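Phospholipase C-beta (PLC-beta) (Sepia officinalis, PDB 3QR0) is a multidomain phospholipase C-beta that combines a PH domain, EF-hand-like regions, a TIM-barrel core holding a calcium ion, and a C2 domain. Local coordinates at residues L369-P379 with T382-F393; F393-A401 with L428-F436. All coordinates share one frame; numbering follows the deposited sequence.

How the contacts relate
Both contacts lie within the X-region of the TIM barrel and share Phe393, where strand 391-392 gives way to helix 393-403. Contact 1 joins strand 366-372 and its following loop to the segment that returns at the sheet edge as strand 391-392, with strand 380-381 between the two; one end carries the calcium ion, so water and carboxylate chemistry stand beside apolar contacts. Contact 2 pairs two helices on the outer layer, and no direct hydrogen bond crosses it. Each mixes buried residues with a more exposed margin: Phe385 and Leu392 in the first, Lys394 and Glu434 in the second. The two also touch directly, with Tyr431 OH hydrogen-bonded to Glu378 OE1 and Pro379 packed on Leu428.

Contact 1 of 2, residues L369-P379 with T382-F393; sequences LDCWDGKDGEP and THGFTMCTEVLF. With CA (calcium ion), chain B.
Trp372 carries its CG anti to the carbonyl carbon (chi1 -61°), which directs the indole at the 382-385 segment, whereas Phe393 has CG anti to the backbone N (chi1 176°) and turns its ring toward Leu369 and Cys371 of strand 366-372. The indole's CZ2 rests 3.4 Å from Gly384 CA, and its CH2 lies 3.7 Å from Phe385 CE2, the two aromatic planes being nearly perpendicular at 87°. At the other end, Leu369 CD2 comes 3.6 Å from Phe393 CE1, and Cys371 SG stands 3.7 Å from CD1 of the same ring in an oblique sulfur-aromatic contact. Backbone bonds hold both ends, Thr382 N to Asp370 O and Phe393 N to Pro379 O. At the Asp370 end, the same residue holds the calcium ion with both carboxylate oxygens, OD1 and OD2, the latter 2.5 Å from the metal; Asn339, Glu368, Glu417 and two waters complete the site. A further water accepts from Trp372 NE1 (3.1 Å) and Gly384 N, and donates to Asp370 OD2 (2.8 Å), which Tyr341 OH also reaches. The chemistry implies a second shell: indole and loop backbone, through one water, probably help, with the metal and Tyr341 OH, to fix the rotation of the Asp370 carboxylate.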
loop_
_atom_site.group_PDB
_atom_site.type_symbol
_atom_site.label_atom_id
_atom_site.label_comp_id
_atom_site.label_asym_id
_atom_site.label_seq_id
_atom_site.Cartn_x
_atom_site.Cartn_y
_atom_site.Cartn_z
ATOM N N LEU A 369 -13.820 2.147 16.695
ATOM C CA LEU A 369 -13.618 2.717 18.017
ATOM C C LEU A 369 -14.522 1.956 18.985
ATOM O O LEU A 369 -15.752 2.044 18.891
ATOM C CB LEU A 369 -13.972 4.212 18.028
ATOM C CG LEU A 369 -13.126 5.216 17.220
ATOM C CD1 LEU A 369 -13.271 5.044 15.705
ATOM C CD2 LEU A 369 -13.493 6.649 17.603
ATOM N N ASP A 370 -13.905 1.190 19.888
ATOM C CA ASP A 370 -14.622 0.461 20.937
ATOM C C ASP A 370 -14.679 1.346 22.170
ATOM O O ASP A 370 -13.678 1.486 22.885
ATOM C CB ASP A 370 -13.900 -0.845 21.301
ATOM C CG ASP A 370 -14.022 -1.916 20.237
ATOM O OD1 ASP A 370 -14.522 -1.650 19.123
ATOM O OD2 ASP A 370 -13.587 -3.055 20.507
ATOM N N CYS A 371 -15.853 1.917 22.436
ATOM C CA CYS A 371 -16.002 2.926 23.483
ATOM C C CYS A 371 -16.559 2.337 24.781
ATOM O O CYS A 371 -17.578 1.650 24.768
ATOM C CB CYS A 371 -16.899 4.060 22.988
ATOM S SG CYS A 371 -16.363 4.738 21.401
ATOM N N TRP A 372 -15.878 2.619 25.891
ATOM C CA TRP A 372 -16.279 2.150 27.222
ATOM C C TRP A 372 -16.253 3.306 28.227
ATOM O O TRP A 372 -15.576 4.320 28.013
ATOM C CB TRP A 372 -15.340 1.025 27.694
ATOM C CG TRP A 372 -15.349 -0.186 26.792
ATOM C CD1 TRP A 372 -14.625 -0.361 25.651
ATOM C CD2 TRP A 372 -16.124 -1.382 26.964
ATOM N NE1 TRP A 372 -14.895 -1.595 25.101
ATOM C CE2 TRP A 372 -15.818 -2.237 25.885
ATOM C CE3 TRP A 372 -17.043 -1.812 27.928
ATOM C CZ2 TRP A 372 -16.409 -3.498 25.734
ATOM C CZ3 TRP A 372 -17.632 -3.067 27.779
ATOM C CH2 TRP A 372 -17.307 -3.895 26.690
ATOM N N ASP A 373 -16.993 3.146 29.323
ATOM C CA ASP A 373 -16.991 4.136 30.401
ATOM C C ASP A 373 -15.622 4.161 31.064
ATOM O O ASP A 373 -15.111 3.118 31.449
ATOM C CB ASP A 373 -18.044 3.803 31.470
ATOM C CG ASP A 373 -19.467 4.128 31.036
ATOM O OD1 ASP A 373 -19.663 4.771 29.983
ATOM O OD2 ASP A 373 -20.405 3.739 31.762
ATOM N N GLY A 374 -15.029 5.346 31.180
ATOM C CA GLY A 374 -13.801 5.519 31.949
ATOM C C GLY A 374 -14.133 5.804 33.400
ATOM O O GLY A 374 -15.198 6.361 33.703
ATOM N N LYS A 375 -13.215 5.424 34.290
ATOM C CA LYS A 375 -13.428 5.519 35.738
ATOM C C LYS A 375 -13.573 6.951 36.238
ATOM O O LYS A 375 -14.215 7.181 37.259
ATOM C CB LYS A 375 -12.287 4.831 36.506
ATOM C CG LYS A 375 -12.402 3.306 36.562
ATOM C CD LYS A 375 -11.381 2.669 37.510
ATOM C CE LYS A 375 -11.585 3.107 38.954
ATOM N NZ LYS A 375 -10.840 2.251 39.925
ATOM N N ASP A 376 -12.981 7.903 35.518
ATOM C CA ASP A 376 -12.979 9.312 35.919
ATOM C C ASP A 376 -14.113 10.108 35.254
ATOM O O ASP A 376 -14.105 11.339 35.281
ATOM C CB ASP A 376 -11.619 9.935 35.552
ATOM C CG ASP A 376 -11.164 11.012 36.533
ATOM O OD1 ASP A 376 -11.839 11.246 37.563
ATOM O OD2 ASP A 376 -10.101 11.624 36.271
ATOM N N GLY A 377 -15.079 9.408 34.660
ATOM C CA GLY A 377 -16.196 10.048 33.975
ATOM C C GLY A 377 -15.941 10.369 32.509
ATOM O O GLY A 377 -16.826 10.889 31.837
ATOM N N GLU A 378 -14.743 10.057 32.013
ATOM C CA GLU A 378 -14.352 10.372 30.638
ATOM C C GLU A 378 -14.241 9.091 29.810
ATOM O O GLU A 378 -13.556 8.161 30.224
ATOM C CB GLU A 378 -13.013 11.109 30.633
ATOM C CG GLU A 378 -13.059 12.496 31.286
ATOM C CD GLU A 378 -13.892 13.508 30.503
ATOM O OE1 GLU A 378 -14.016 13.371 29.264
ATOM O OE2 GLU A 378 -14.417 14.450 31.132
ATOM N N PRO A 379 -14.902 9.038 28.636
ATOM C CA PRO A 379 -14.908 7.789 27.876
ATOM C C PRO A 379 -13.531 7.366 27.390
ATOM O O PRO A 379 -12.684 8.212 27.089
ATOM C CB PRO A 379 -15.824 8.102 26.682
ATOM C CG PRO A 379 -15.790 9.569 26.553
ATOM C CD PRO A 379 -15.671 10.088 27.947
ATOM N N THR A 382 -10.841 0.791 24.359
ATOM C CA THR A 382 -10.096 -0.406 24.730
ATOM C C THR A 382 -10.864 -1.646 24.281
ATOM O O THR A 382 -12.013 -1.543 23.837
ATOM C CB THR A 382 -9.848 -0.478 26.266
ATOM O OG1 THR A 382 -8.873 -1.489 26.552
ATOM C CG2 THR A 382 -11.138 -0.782 27.034
ATOM N N HIS A 383 -10.229 -2.810 24.389
ATOM C CA HIS A 383 -10.915 -4.077 24.150
ATOM C C HIS A 383 -11.471 -4.560 25.486
ATOM O O HIS A 383 -10.719 -4.967 26.374
ATOM C CB HIS A 383 -9.969 -5.115 23.530
ATOM C CG HIS A 383 -10.671 -6.282 22.901
ATOM N ND1 HIS A 383 -9.999 -7.396 22.443
ATOM C CD2 HIS A 383 -11.985 -6.507 22.649
ATOM C CE1 HIS A 383 -10.866 -8.257 21.938
ATOM N NE2 HIS A 383 -12.079 -7.743 22.050
ATOM N N GLY A 384 -12.791 -4.488 25.631
ATOM C CA GLY A 384 -13.447 -4.799 26.894
ATOM C C GLY A 384 -13.213 -6.208 27.412
ATOM O O GLY A 384 -13.117 -7.156 26.633
ATOM N N PHE A 385 -13.123 -6.320 28.736
ATOM C CA PHE A 385 -12.908 -7.585 29.445
ATOM C C PHE A 385 -11.599 -8.297 29.074
ATOM O O PHE A 385 -11.506 -9.525 29.166
ATOM C CB PHE A 385 -14.106 -8.522 29.268
ATOM C CG PHE A 385 -15.419 -7.900 29.654
ATOM C CD1 PHE A 385 -15.838 -7.904 30.975
ATOM C CD2 PHE A 385 -16.237 -7.318 28.697
ATOM C CE1 PHE A 385 -17.061 -7.330 31.338
ATOM C CE2 PHE A 385 -17.455 -6.740 29.052
ATOM C CZ PHE A 385 -17.863 -6.747 30.370
ATOM N N THR A 386 -10.586 -7.522 28.695
ATOM C CA THR A 386 -9.259 -8.073 28.412
ATOM C C THR A 386 -8.217 -7.321 29.232
ATOM O O THR A 386 -8.561 -6.428 29.999
ATOM C CB THR A 386 -8.886 -7.949 26.925
ATOM O OG1 THR A 386 -8.632 -6.573 26.619
ATOM C CG2 THR A 386 -9.995 -8.508 26.021
ATOM N N MET A 387 -6.946 -7.673 29.057
ATOM C CA MET A 387 -5.857 -6.960 29.722
ATOM C C MET A 387 -5.213 -5.886 28.837
ATOM O O MET A 387 -4.124 -5.396 29.151
ATOM C CB MET A 387 -4.802 -7.962 30.199
ATOM C CG MET A 387 -5.336 -8.951 31.235
ATOM S SD MET A 387 -5.975 -8.141 32.712
ATOM C CE MET A 387 -4.454 -7.552 33.467
ATOM N N CYS A 388 -5.876 -5.512 27.743
ATOM C CA CYS A 388 -5.377 -4.435 26.895
ATOM C C CYS A 388 -5.370 -3.110 27.659
ATOM O O CYS A 388 -6.193 -2.888 28.547
ATOM C CB CYS A 388 -6.215 -4.297 25.622
ATOM S SG CYS A 388 -6.022 -5.662 24.447
ATOM N N THR A 389 -4.420 -2.241 27.324
ATOM C CA THR A 389 -4.393 -0.895 27.887
ATOM C C THR A 389 -5.531 -0.072 27.270
ATOM O O THR A 389 -6.210 -0.533 26.351
ATOM C CB THR A 389 -3.031 -0.205 27.653
ATOM O OG1 THR A 389 -2.790 -0.088 26.251
ATOM C CG2 THR A 389 -1.888 -1.012 28.300
ATOM N N GLU A 390 -5.734 1.132 27.793
ATOM C CA GLU A 390 -6.826 2.015 27.380
ATOM C C GLU A 390 -6.257 3.342 26.905
ATOM O O GLU A 390 -5.183 3.748 27.355
ATOM C CB GLU A 390 -7.740 2.308 28.572
ATOM C CG GLU A 390 -8.189 1.084 29.341
ATOM C CD GLU A 390 -8.906 1.431 30.634
ATOM O OE1 GLU A 390 -8.754 2.570 31.130
ATOM O OE2 GLU A 390 -9.633 0.556 31.153
ATOM N N VAL A 391 -6.987 4.020 26.021
ATOM C CA VAL A 391 -6.664 5.396 25.628
ATOM C C VAL A 391 -7.922 6.260 25.747
ATOM O O VAL A 391 -9.038 5.736 25.777
ATOM C CB VAL A 391 -6.079 5.476 24.184
ATOM C CG1 VAL A 391 -4.739 4.724 24.097
ATOM C CG2 VAL A 391 -7.060 4.938 23.165
ATOM N N LEU A 392 -7.744 7.577 25.825
ATOM C CA LEU A 392 -8.883 8.501 25.927
ATOM C C LEU A 392 -9.575 8.609 24.578
ATOM O O LEU A 392 -8.918 8.762 23.551
ATOM C CB LEU A 392 -8.449 9.900 26.380
ATOM C CG LEU A 392 -8.207 10.160 27.870
ATOM C CD1 LEU A 392 -7.755 11.607 28.063
ATOM C CD2 LEU A 392 -9.455 9.874 28.704
ATOM N N PHE A 393 -10.901 8.530 24.583
ATOM C CA PHE A 393 -11.679 8.717 23.363
ATOM C C PHE A 393 -11.394 10.085 22.731
ATOM O O PHE A 393 -11.232 10.192 21.513
ATOM C CB PHE A 393 -13.174 8.574 23.652
ATOM C CG PHE A 393 -14.045 8.860 22.461
ATOM C CD1 PHE A 393 -14.387 7.849 21.581
ATOM C CD2 PHE A 393 -14.505 10.148 22.213
ATOM C CE1 PHE A 393 -15.176 8.114 20.464
ATOM C CE2 PHE A 393 -15.298 10.419 21.105
ATOM C CZ PHE A 393 -15.635 9.401 20.231
HETATM CA CA CA B . -14.513 -4.096 18.395
HETATM O O HOH W 1 -14.314 -3.924 23.108
HETATM O O HOH W 2 -11.030 3.919 33.204
HETATM O O HOH W 3 -14.115 -6.125 19.724
HETATM O O HOH W 4 -14.617 -6.120 17.043
#

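Contact 2 of 2, residues F393-A401 with L428-F436; sequences FKDVVYAIA and LAQYCNEAF
The Phe393 ring has Leu428 CD2 over the centre of one face, 3.3 Å from the centroid and 9° off the normal, a close CH-pi contact; at its edge, in plane, Cys432 SG lies 3.9 Å from CZ. This ring joins neighbouring helices of the TIM barrel's outer layer: helix 393-403 lies on the beta-alpha-beta crossover between parallel strands 366-372 and 412-418, and helix 422-436 follows the second strand. Tyr398 offers one face to Ala435, whose CB sits 3.8 Å from the ring centroid, while Lys394 O and two waters lie at its edge. Lys394, extended from a CG anti to the backbone N (chi1 -177°), lays CD over one face of Tyr431, offset toward the rim and 4.1 Å from the centroid. The segment axes approach to 8.7 Å and run in roughly the same direction, crossing at -29°. Between the rings, Val397 divides its branches: CG2 meets Ala435 CB at 3.8 Å, and CG1 meets Phe436 CZ at the same distance. Phe436 also takes Ile400 CG2 and Ala401 CB, and it touches Leu414 of strand 412-418. At the solvent margin a water hydrogen-bonds with Tyr398 OH and donates weakly to Glu434 O, while Gln430 NE2 donates to Glu434 OE2 within its own helix. Where the helices draw close, Ala401 CB lies 3.3 Å from Ala435 O.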
loop_
_atom_site.group_PDB
_atom_site.type_symbol
_atom_site.label_atom_id
_atom_site.label_comp_id
_atom_site.label_asym_id
_atom_site.label_seq_id
_atom_site.Cartn_x
_atom_site.Cartn_y
_atom_site.Cartn_z
ATOM N N PHE A 393 -10.901 8.530 24.583
ATOM C CA PHE A 393 -11.679 8.717 23.363
ATOM C C PHE A 393 -11.394 10.085 22.731
ATOM O O PHE A 393 -11.232 10.192 21.513
ATOM C CB PHE A 393 -13.174 8.574 23.652
ATOM C CG PHE A 393 -14.045 8.860 22.461
ATOM C CD1 PHE A 393 -14.387 7.849 21.581
ATOM C CD2 PHE A 393 -14.505 10.148 22.213
ATOM C CE1 PHE A 393 -15.176 8.114 20.464
ATOM C CE2 PHE A 393 -15.298 10.419 21.105
ATOM C CZ PHE A 393 -15.635 9.401 20.231
ATOM N N LYS A 394 -11.337 11.121 23.567
ATOM C CA LYS A 394 -11.063 12.489 23.108
ATOM C C LYS A 394 -9.752 12.576 22.317
ATOM O O LYS A 394 -9.714 13.180 21.243
ATOM C CB LYS A 394 -11.031 13.451 24.305
ATOM C CG LYS A 394 -10.827 14.919 23.970
ATOM C CD LYS A 394 -10.923 15.753 25.248
ATOM C CE LYS A 394 -10.605 17.219 25.024
ATOM N NZ LYS A 394 -10.979 18.030 26.218
ATOM N N ASP A 395 -8.691 11.965 22.839
ATOM C CA ASP A 395 -7.406 11.942 22.138
ATOM C C ASP A 395 -7.524 11.274 20.766
ATOM O O ASP A 395 -6.962 11.765 19.788
ATOM C CB ASP A 395 -6.325 11.223 22.965
ATOM C CG ASP A 395 -5.892 12.014 24.193
ATOM O OD1 ASP A 395 -6.216 13.217 24.293
ATOM O OD2 ASP A 395 -5.216 11.429 25.065
ATOM N N VAL A 396 -8.248 10.159 20.692
ATOM C CA VAL A 396 -8.422 9.453 19.419
ATOM C C VAL A 396 -9.121 10.328 18.361
ATOM O O VAL A 396 -8.649 10.428 17.222
ATOM C CB VAL A 396 -9.177 8.109 19.604
ATOM C CG1 VAL A 396 -9.597 7.536 18.265
ATOM C CG2 VAL A 396 -8.310 7.108 20.366
ATOM N N VAL A 397 -10.229 10.972 18.719
ATOM C CA VAL A 397 -10.971 11.760 17.716
ATOM C C VAL A 397 -10.202 12.989 17.223
ATOM O O VAL A 397 -10.308 13.358 16.054
ATOM C CB VAL A 397 -12.410 12.139 18.156
ATOM C CG1 VAL A 397 -13.305 10.886 18.183
ATOM C CG2 VAL A 397 -12.416 12.854 19.494
ATOM N N TYR A 398 -9.417 13.610 18.094
ATOM C CA TYR A 398 -8.517 14.687 17.661
ATOM C C TYR A 398 -7.400 14.155 16.748
ATOM O O TYR A 398 -6.964 14.854 15.833
ATOM C CB TYR A 398 -7.957 15.455 18.866
ATOM C CG TYR A 398 -8.915 16.516 19.355
ATOM C CD1 TYR A 398 -8.940 17.775 18.761
ATOM C CD2 TYR A 398 -9.819 16.255 20.377
ATOM C CE1 TYR A 398 -9.822 18.756 19.189
ATOM C CE2 TYR A 398 -10.714 17.231 20.815
ATOM C CZ TYR A 398 -10.707 18.481 20.216
ATOM O OH TYR A 398 -11.583 19.451 20.633
ATOM N N ALA A 399 -6.966 12.917 16.984
ATOM C CA ALA A 399 -6.015 12.231 16.095
ATOM C C ALA A 399 -6.637 11.964 14.725
ATOM O O ALA A 399 -6.026 12.241 13.683
ATOM C CB ALA A 399 -5.554 10.912 16.722
ATOM N N ILE A 400 -7.857 11.437 14.730
ATOM C CA ILE A 400 -8.596 11.196 13.495
ATOM C C ILE A 400 -8.800 12.503 12.718
ATOM O O ILE A 400 -8.587 12.554 11.503
ATOM C CB ILE A 400 -9.964 10.511 13.769
ATOM C CG1 ILE A 400 -9.746 9.078 14.276
ATOM C CG2 ILE A 400 -10.815 10.482 12.502
ATOM C CD1 ILE A 400 -10.978 8.416 14.860
ATOM N N ALA A 401 -9.188 13.561 13.429
ATOM C CA ALA A 401 -9.431 14.860 12.806
ATOM C C ALA A 401 -8.169 15.404 12.125
ATOM O O ALA A 401 -8.254 16.015 11.064
ATOM C CB ALA A 401 -9.969 15.857 13.839
ATOM N N LEU A 428 -18.990 11.516 24.174
ATOM C CA LEU A 428 -18.583 11.004 22.859
ATOM C C LEU A 428 -19.073 11.943 21.763
ATOM O O LEU A 428 -18.294 12.382 20.918
ATOM C CB LEU A 428 -19.142 9.604 22.586
ATOM C CG LEU A 428 -18.726 8.420 23.459
ATOM C CD1 LEU A 428 -19.465 7.168 23.010
ATOM C CD2 LEU A 428 -17.227 8.194 23.435
ATOM N N ALA A 429 -20.371 12.244 21.792
ATOM C CA ALA A 429 -20.997 13.118 20.798
ATOM C C ALA A 429 -20.396 14.513 20.830
ATOM O O ALA A 429 -20.118 15.097 19.783
ATOM C CB ALA A 429 -22.503 13.194 21.027
ATOM N N GLN A 430 -20.189 15.034 22.035
ATOM C CA GLN A 430 -19.598 16.357 22.216
ATOM C C GLN A 430 -18.203 16.433 21.603
ATOM O O GLN A 430 -17.901 17.369 20.863
ATOM C CB GLN A 430 -19.530 16.715 23.703
ATOM C CG GLN A 430 -18.943 18.087 23.977
ATOM C CD GLN A 430 -18.831 18.391 25.460
ATOM O OE1 GLN A 430 -19.644 17.939 26.269
ATOM N NE2 GLN A 430 -17.820 19.169 25.820
ATOM N N TYR A 431 -17.362 15.444 21.900
ATOM C CA TYR A 431 -15.977 15.449 21.410
ATOM C C TYR A 431 -15.884 15.201 19.904
ATOM O O TYR A 431 -14.977 15.719 19.253
ATOM C CB TYR A 431 -15.098 14.459 22.187
ATOM C CG TYR A 431 -15.033 14.710 23.686
ATOM C CD1 TYR A 431 -14.956 16.004 24.200
ATOM C CD2 TYR A 431 -15.039 13.651 24.584
ATOM C CE1 TYR A 431 -14.902 16.230 25.565
ATOM C CE2 TYR A 431 -14.979 13.863 25.949
ATOM C CZ TYR A 431 -14.911 15.152 26.436
ATOM O OH TYR A 431 -14.860 15.368 27.794
ATOM N N CYS A 432 -16.813 14.420 19.352
ATOM C CA CYS A 432 -16.916 14.286 17.896
ATOM C C CYS A 432 -17.181 15.653 17.275
ATOM O O CYS A 432 -16.515 16.046 16.322
ATOM C CB CYS A 432 -18.040 13.331 17.489
ATOM S SG CYS A 432 -17.651 11.584 17.715
ATOM N N ASN A 433 -18.157 16.370 17.823
ATOM C CA ASN A 433 -18.505 17.695 17.314
ATOM C C ASN A 433 -17.328 18.662 17.400
ATOM O O ASN A 433 -16.992 19.334 16.422
ATOM C CB ASN A 433 -19.721 18.260 18.059
ATOM C CG ASN A 433 -21.024 17.614 17.620
ATOM O OD1 ASN A 433 -21.368 17.632 16.439
ATOM N ND2 ASN A 433 -21.759 17.048 18.570
ATOM N N GLU A 434 -16.691 18.708 18.563
ATOM C CA GLU A 434 -15.595 19.642 18.796
ATOM C C GLU A 434 -14.335 19.278 18.008
ATOM O O GLU A 434 -13.652 20.164 17.501
ATOM C CB GLU A 434 -15.290 19.749 20.293
ATOM C CG GLU A 434 -16.415 20.437 21.072
ATOM C CD GLU A 434 -16.211 20.425 22.582
ATOM O OE1 GLU A 434 -15.187 19.890 23.060
ATOM O OE2 GLU A 434 -17.090 20.955 23.292
ATOM N N ALA A 435 -14.039 17.983 17.899
ATOM C CA ALA A 435 -12.844 17.531 17.187
ATOM C C ALA A 435 -12.989 17.655 15.672
ATOM O O ALA A 435 -12.059 18.108 14.995
ATOM C CB ALA A 435 -12.504 16.093 17.567
ATOM N N PHE A 436 -14.147 17.256 15.144
ATOM C CA PHE A 436 -14.345 17.167 13.696
ATOM C C PHE A 436 -14.900 18.430 13.057
ATOM O O PHE A 436 -14.615 18.696 11.890
ATOM C CB PHE A 436 -15.276 16.003 13.336
ATOM C CG PHE A 436 -14.805 14.657 13.818
ATOM C CD1 PHE A 436 -13.459 14.317 13.804
ATOM C CD2 PHE A 436 -15.721 13.712 14.264
ATOM C CE1 PHE A 436 -13.037 13.069 14.243
ATOM C CE2 PHE A 436 -15.301 12.458 14.701
ATOM C CZ PHE A 436 -13.965 12.141 14.695
HETATM O O HOH W 5 -12.962 18.888 22.857
HETATM O O HOH W 6 -11.346 21.789 19.399
#